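Local coordinates for protein arabinogalactan endo-1,4-beta-galactosidase (Ignisphaera aggregans, PDB 7OSK) that probably hydrolyses internal beta-1,4-galactosidic links of arabinogalactan, through the calcium-binding family 53 glycoside hydrolase domain of a longer archaeal protein, at residues D78-L83 and A122-K127; A234-D239 and D271-L276. All coordinates share one frame; numbering follows the deposited sequence.

Contact 1. Residues D78-L83 and A122-K127; sequences DLLDIL and AKAKAK
Leu80 and Lys127 make most of the contact between helix 79-85 and the last part of helix 114-126, which Lys127 follows. One methyl of Leu80, CD1, lies against the backbone of Ala124, 3.7 Å from its CA, and CD2 joins it in touching Ala124 CB. Alanine suits this place because its short side chain lets the leucine come up to the helix backbone. The alkyl part of Lys127 runs past the base of Leu80, CD lying 3.7 Å from Leu80 CB, and crosses the side chain of Asp81 at about a right angle. The chain then bends at its last torsion (chi4 60°), and NZ meets Asp78 OD2 tip to tip in a long salt bridge of 3.8 Å. Asp78 is also the N-cap of its helix: its other oxygen, OD1, accepts from Leu80 N at 3.3 Å, the donor standing above the carboxylate plane. A short acidic side chain can thus cap the helix and face the lysine at once. Farther out, Lys123 turns its amino group to Asp119, while Leu80 and Ala124 both rest on Ile91 of strand 90-95. Neighbouring helices meeting over a barrel strand in this way belong to the outer layer of a TIM barrel.

Contact 2. Residues A234-D239 and D271-L276; sequences AGVKAD and DDFRNL
Val236 meets Asp272, Phe273 and Leu276 where the turn after strand 228-234 of the TIM barrel passes helix 270-283, an outer helix that follows the next strand, 257-261. The bond from CA to CB of Val236 is directed at that helix. CB lies 3.9 Å from the carbonyl O of Asp272 and close to Leu276 CD2. Of the two branches, CG2 reaches CB of Asp272, whose carboxylate turns back to the backbone N of Thr269. CG1, anti to the carbonyl carbon (chi1 -78°), packs 3.7 Å from Leu276 CD2 and also approaches CD1 of Phe273 at the ring edge, near the ring plane. A branched residue suits this place because one methyl can go to Asp272 and the other to Phe273 and Leu276 while the side chain stays short.

Leu276 answers with a fork of its own. CD2 goes to Val236, while CD1 extends to Ala238, in the first turn of helix 238-250, where the backbones come nearest and the CA atoms of Ala238 and Leu276 are 5.1 Å apart. The small side chain of Ala238 suits so close an approach, its CB lying 4.0 Å from Leu276 CD1. Gly235 has backbone angles (phi 96°, psi 177°) at which a CB would collide with the carbonyl O of Ala234. Beneath the contact Leu276 touches Ile260, and Phe273 meets Phe262 as well as Leu334 and Leu338 of helix 324-342. On the outer side, Lys237 and Asp239 pair within their own segment, Lys237 NZ donating to the syn lone pair of Asp239 OD2 at 3.2 Å.

In the fold
Contacts 1 and 2 lie on opposite sides of the barrel, their centres 33 Å apart, and share no helix or strand. Each is partly buried, joins elements of the outer layer and lies away from the calcium site. Contact 1 pairs two helices and mixes an apolar inner part with charged groups toward the solvent side. In contact 2 a turn and the first residues of a helix meet another helix, and the touching side chains are largely apolar; the ion pair there stays within 234-239 instead of linking the two segments. Both rest inwardly on isoleucines of barrel strands, Ile91 under contact 1 and Ile260 under contact 2.

Contact 1. Residues D78-L83 and A122-K127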
loop_
_atom_site.group_PDB
_atom_site.type_symbol
_atom_site.label_atom_id
_atom_site.label_comp_id
_atom_site.label_asym_id
_atom_site.label_seq_id
_atom_site.Cartn_x
_atom_site.Cartn_y
_atom_site.Cartn_z
ATOM N N ASP A 78 -5.880 -3.076 -21.298
ATOM C CA ASP A 78 -4.723 -2.796 -20.463
ATOM C C ASP A 78 -5.221 -2.456 -19.063
ATOM O O ASP A 78 -6.096 -1.606 -18.907
ATOM C CB ASP A 78 -3.901 -1.645 -21.046
ATOM C CG ASP A 78 -2.534 -1.505 -20.397
ATOM O OD1 ASP A 78 -2.404 -1.794 -19.186
ATOM O OD2 ASP A 78 -1.587 -1.099 -21.105
ATOM N N LEU A 79 -4.670 -3.124 -18.054
ATOM C CA LEU A 79 -5.112 -2.939 -16.672
ATOM C C LEU A 79 -5.127 -1.470 -16.261
ATOM O O LEU A 79 -6.103 -0.990 -15.686
ATOM C CB LEU A 79 -4.215 -3.733 -15.719
ATOM C CG LEU A 79 -4.393 -3.459 -14.223
ATOM C CD1 LEU A 79 -5.808 -3.780 -13.768
ATOM C CD2 LEU A 79 -3.381 -4.252 -13.424
ATOM N N LEU A 80 -4.044 -0.761 -16.558
ATOM C CA LEU A 80 -3.924 0.639 -16.172
ATOM C C LEU A 80 -4.996 1.495 -16.839
ATOM O O LEU A 80 -5.443 2.490 -16.273
ATOM C CB LEU A 80 -2.533 1.173 -16.518
ATOM C CG LEU A 80 -1.382 0.666 -15.647
ATOM C CD1 LEU A 80 -0.051 1.135 -16.209
ATOM C CD2 LEU A 80 -1.544 1.125 -14.201
ATOM N N ASP A 81 -5.409 1.107 -18.042
ATOM C CA ASP A 81 -6.487 1.808 -18.727
ATOM C C ASP A 81 -7.812 1.561 -18.011
ATOM O O ASP A 81 -8.643 2.460 -17.906
ATOM C CB ASP A 81 -6.589 1.370 -20.192
ATOM C CG ASP A 81 -5.443 1.889 -21.040
ATOM O OD1 ASP A 81 -4.900 2.965 -20.719
ATOM O OD2 ASP A 81 -5.092 1.222 -22.035
ATOM N N ILE A 82 -8.002 0.341 -17.515
ATOM C CA ILE A 82 -9.221 0.001 -16.790
ATOM C C ILE A 82 -9.298 0.800 -15.493
ATOM O O ILE A 82 -10.362 1.294 -15.120
ATOM C CB ILE A 82 -9.299 -1.506 -16.470
ATOM C CG1 ILE A 82 -9.252 -2.325 -17.763
ATOM C CG2 ILE A 82 -10.577 -1.822 -15.688
ATOM C CD1 ILE A 82 -9.218 -3.830 -17.548
ATOM N N LEU A 83 -8.167 0.923 -14.807
ATOM C CA LEU A 83 -8.120 1.659 -13.552
ATOM C C LEU A 83 -8.358 3.148 -13.772
ATOM O O LEU A 83 -9.101 3.782 -13.020
ATOM C CB LEU A 83 -6.775 1.443 -12.857
ATOM C CG LEU A 83 -6.471 0.014 -12.397
ATOM C CD1 LEU A 83 -5.098 -0.055 -11.742
ATOM C CD2 LEU A 83 -7.542 -0.496 -11.442
ATOM N N ALA A 122 6.779 2.869 -14.417
ATOM C CA ALA A 122 7.136 3.676 -15.578
ATOM C C ALA A 122 5.943 3.818 -16.516
ATOM O O ALA A 122 5.652 4.910 -17.006
ATOM C CB ALA A 122 8.318 3.058 -16.313
ATOM N N LYS A 123 5.255 2.707 -16.756
ATOM C CA LYS A 123 4.096 2.696 -17.638
ATOM C C LYS A 123 2.936 3.463 -17.017
ATOM O O LYS A 123 2.169 4.122 -17.721
ATOM C CB LYS A 123 3.678 1.259 -17.950
ATOM C CG LYS A 123 4.691 0.495 -18.789
ATOM C CD LYS A 123 4.335 -0.980 -18.892
ATOM C CE LYS A 123 5.419 -1.763 -19.618
ATOM N NZ LYS A 123 5.133 -3.225 -19.625
ATOM N N ALA A 124 2.813 3.376 -15.696
ATOM C CA ALA A 124 1.759 4.077 -14.971
ATOM C C ALA A 124 1.966 5.586 -15.029
ATOM O O ALA A 124 1.033 6.337 -15.320
ATOM C CB ALA A 124 1.707 3.608 -13.531
ATOM N N LYS A 125 3.190 6.028 -14.753
ATOM C CA LYS A 125 3.505 7.450 -14.770
ATOM C C LYS A 125 3.391 7.992 -16.191
ATOM O O LYS A 125 3.116 9.174 -16.398
ATOM C CB LYS A 125 4.906 7.705 -14.212
ATOM C CG LYS A 125 5.086 9.106 -13.632
ATOM C CD LYS A 125 6.494 9.334 -13.098
ATOM C CE LYS A 125 7.508 9.467 -14.226
ATOM N NZ LYS A 125 8.895 9.698 -13.722
ATOM N N ALA A 126 3.602 7.117 -17.167
ATOM C CA ALA A 126 3.437 7.483 -18.568
ATOM C C ALA A 126 1.960 7.674 -18.897
ATOM O O ALA A 126 1.609 8.430 -19.804
ATOM C CB ALA A 126 4.050 6.425 -19.467
ATOM N N LYS A 127 1.102 6.984 -18.151
ATOM C CA LYS A 127 -0.342 7.069 -18.348
ATOM C C LYS A 127 -0.992 8.067 -17.383
ATOM O O LYS A 127 -2.205 8.042 -17.171
ATOM C CB LYS A 127 -0.977 5.682 -18.192
ATOM C CG LYS A 127 -0.826 4.796 -19.427
ATOM C CD LYS A 127 -1.448 3.422 -19.215
ATOM C CE LYS A 127 -1.806 2.754 -20.536
ATOM N NZ LYS A 127 -0.631 2.544 -21.423
#

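Contact 2. Residues A234-D239 and D271-L276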
loop_
_atom_site.group_PDB
_atom_site.type_symbol
_atom_site.label_atom_id
_atom_site.label_comp_id
_atom_site.label_asym_id
_atom_site.label_seq_id
_atom_site.Cartn_x
_atom_site.Cartn_y
_atom_site.Cartn_z
ATOM N N ALA A 234 0.309 0.916 11.089
ATOM C CA ALA A 234 -0.843 0.023 11.008
ATOM C C ALA A 234 -1.741 0.156 12.237
ATOM O O ALA A 234 -1.262 0.320 13.363
ATOM C CB ALA A 234 -0.380 -1.413 10.847
ATOM N N GLY A 235 -3.047 0.075 12.009
ATOM C CA GLY A 235 -4.024 0.198 13.074
ATOM C C GLY A 235 -4.553 1.613 13.189
ATOM O O GLY A 235 -4.123 2.506 12.455
ATOM N N VAL A 236 -5.494 1.810 14.107
ATOM C CA VAL A 236 -6.057 3.129 14.360
ATOM C C VAL A 236 -6.041 3.450 15.856
ATOM O O VAL A 236 -6.825 4.268 16.338
ATOM C CB VAL A 236 -7.500 3.246 13.805
ATOM C CG1 VAL A 236 -7.478 3.447 12.295
ATOM C CG2 VAL A 236 -8.317 2.017 14.173
ATOM N N LYS A 237 -5.137 2.802 16.588
ATOM C CA LYS A 237 -4.933 3.116 17.997
ATOM C C LYS A 237 -4.332 4.516 18.109
ATOM O O LYS A 237 -3.121 4.697 17.970
ATOM C CB LYS A 237 -4.023 2.077 18.666
ATOM C CG LYS A 237 -4.652 1.346 19.845
ATOM C CD LYS A 237 -3.652 1.185 20.984
ATOM C CE LYS A 237 -4.206 0.322 22.109
ATOM N NZ LYS A 237 -4.306 1.066 23.401
ATOM N N ALA A 238 -5.186 5.504 18.356
ATOM C CA ALA A 238 -4.772 6.906 18.333
ATOM C C ALA A 238 -3.694 7.213 19.370
ATOM O O ALA A 238 -2.745 7.943 19.086
ATOM C CB ALA A 238 -5.979 7.810 18.547
ATOM N N ASP A 239 -3.834 6.653 20.568
ATOM C CA ASP A 239 -2.886 6.924 21.644
ATOM C C ASP A 239 -1.488 6.411 21.299
ATOM O O ASP A 239 -0.493 6.921 21.814
ATOM C CB ASP A 239 -3.366 6.303 22.959
ATOM C CG ASP A 239 -3.660 4.821 22.833
ATOM O OD1 ASP A 239 -4.109 4.392 21.750
ATOM O OD2 ASP A 239 -3.444 4.087 23.819
ATOM N N ASP A 271 -15.888 4.703 13.023
ATOM C CA ASP A 271 -15.762 5.740 14.040
ATOM C C ASP A 271 -14.366 5.739 14.654
ATOM O O ASP A 271 -13.817 6.796 14.962
ATOM C CB ASP A 271 -16.814 5.551 15.135
ATOM C CG ASP A 271 -18.048 6.403 14.912
ATOM O OD1 ASP A 271 -17.901 7.617 14.661
ATOM O OD2 ASP A 271 -19.168 5.856 14.987
ATOM N N ASP A 272 -13.799 4.551 14.835
ATOM C CA ASP A 272 -12.438 4.429 15.346
ATOM C C ASP A 272 -11.453 5.071 14.371
ATOM O O ASP A 272 -10.424 5.614 14.779
ATOM C CB ASP A 272 -12.073 2.961 15.577
ATOM C CG ASP A 272 -12.942 2.300 16.631
ATOM O OD1 ASP A 272 -13.355 2.991 17.585
ATOM O OD2 ASP A 272 -13.213 1.088 16.505
ATOM N N PHE A 273 -11.777 5.006 13.083
ATOM C CA PHE A 273 -10.955 5.638 12.060
ATOM C C PHE A 273 -11.119 7.154 12.107
ATOM O O PHE A 273 -10.151 7.893 11.947
ATOM C CB PHE A 273 -11.317 5.105 10.672
ATOM C CG PHE A 273 -10.536 5.743 9.555
ATOM C CD1 PHE A 273 -9.218 5.387 9.318
ATOM C CD2 PHE A 273 -11.121 6.699 8.739
ATOM C CE1 PHE A 273 -8.499 5.971 8.294
ATOM C CE2 PHE A 273 -10.406 7.287 7.712
ATOM C CZ PHE A 273 -9.094 6.923 7.490
ATOM N N ARG A 274 -12.347 7.609 12.336
ATOM C CA ARG A 274 -12.635 9.037 12.434
ATOM C C ARG A 274 -11.870 9.689 13.579
ATOM O O ARG A 274 -11.356 10.798 13.443
ATOM C CB ARG A 274 -14.133 9.271 12.629
ATOM C CG ARG A 274 -14.890 9.567 11.349
ATOM C CD ARG A 274 -16.335 9.941 11.636
ATOM N NE ARG A 274 -16.937 10.678 10.528
ATOM C CZ ARG A 274 -17.513 10.116 9.470
ATOM N NH1 ARG A 274 -17.576 8.795 9.355
ATOM N NH2 ARG A 274 -18.027 10.882 8.519
ATOM N N ASN A 275 -11.803 8.995 14.708
ATOM C CA ASN A 275 -11.135 9.525 15.889
ATOM C C ASN A 275 -9.640 9.693 15.658
ATOM O O ASN A 275 -9.031 10.634 16.166
ATOM C CB ASN A 275 -11.376 8.614 17.094
ATOM C CG ASN A 275 -12.846 8.475 17.435
ATOM O OD1 ASN A 275 -13.619 9.429 17.314
ATOM N ND2 ASN A 275 -13.242 7.283 17.863
ATOM N N LEU A 276 -9.051 8.779 14.893
ATOM C CA LEU A 276 -7.630 8.860 14.584
ATOM C C LEU A 276 -7.332 10.071 13.710
ATOM O O LEU A 276 -6.389 10.816 13.970
ATOM C CB LEU A 276 -7.148 7.590 13.880
ATOM C CG LEU A 276 -5.665 7.609 13.486
ATOM C CD1 LEU A 276 -4.778 7.648 14.726
ATOM C CD2 LEU A 276 -5.318 6.427 12.610
#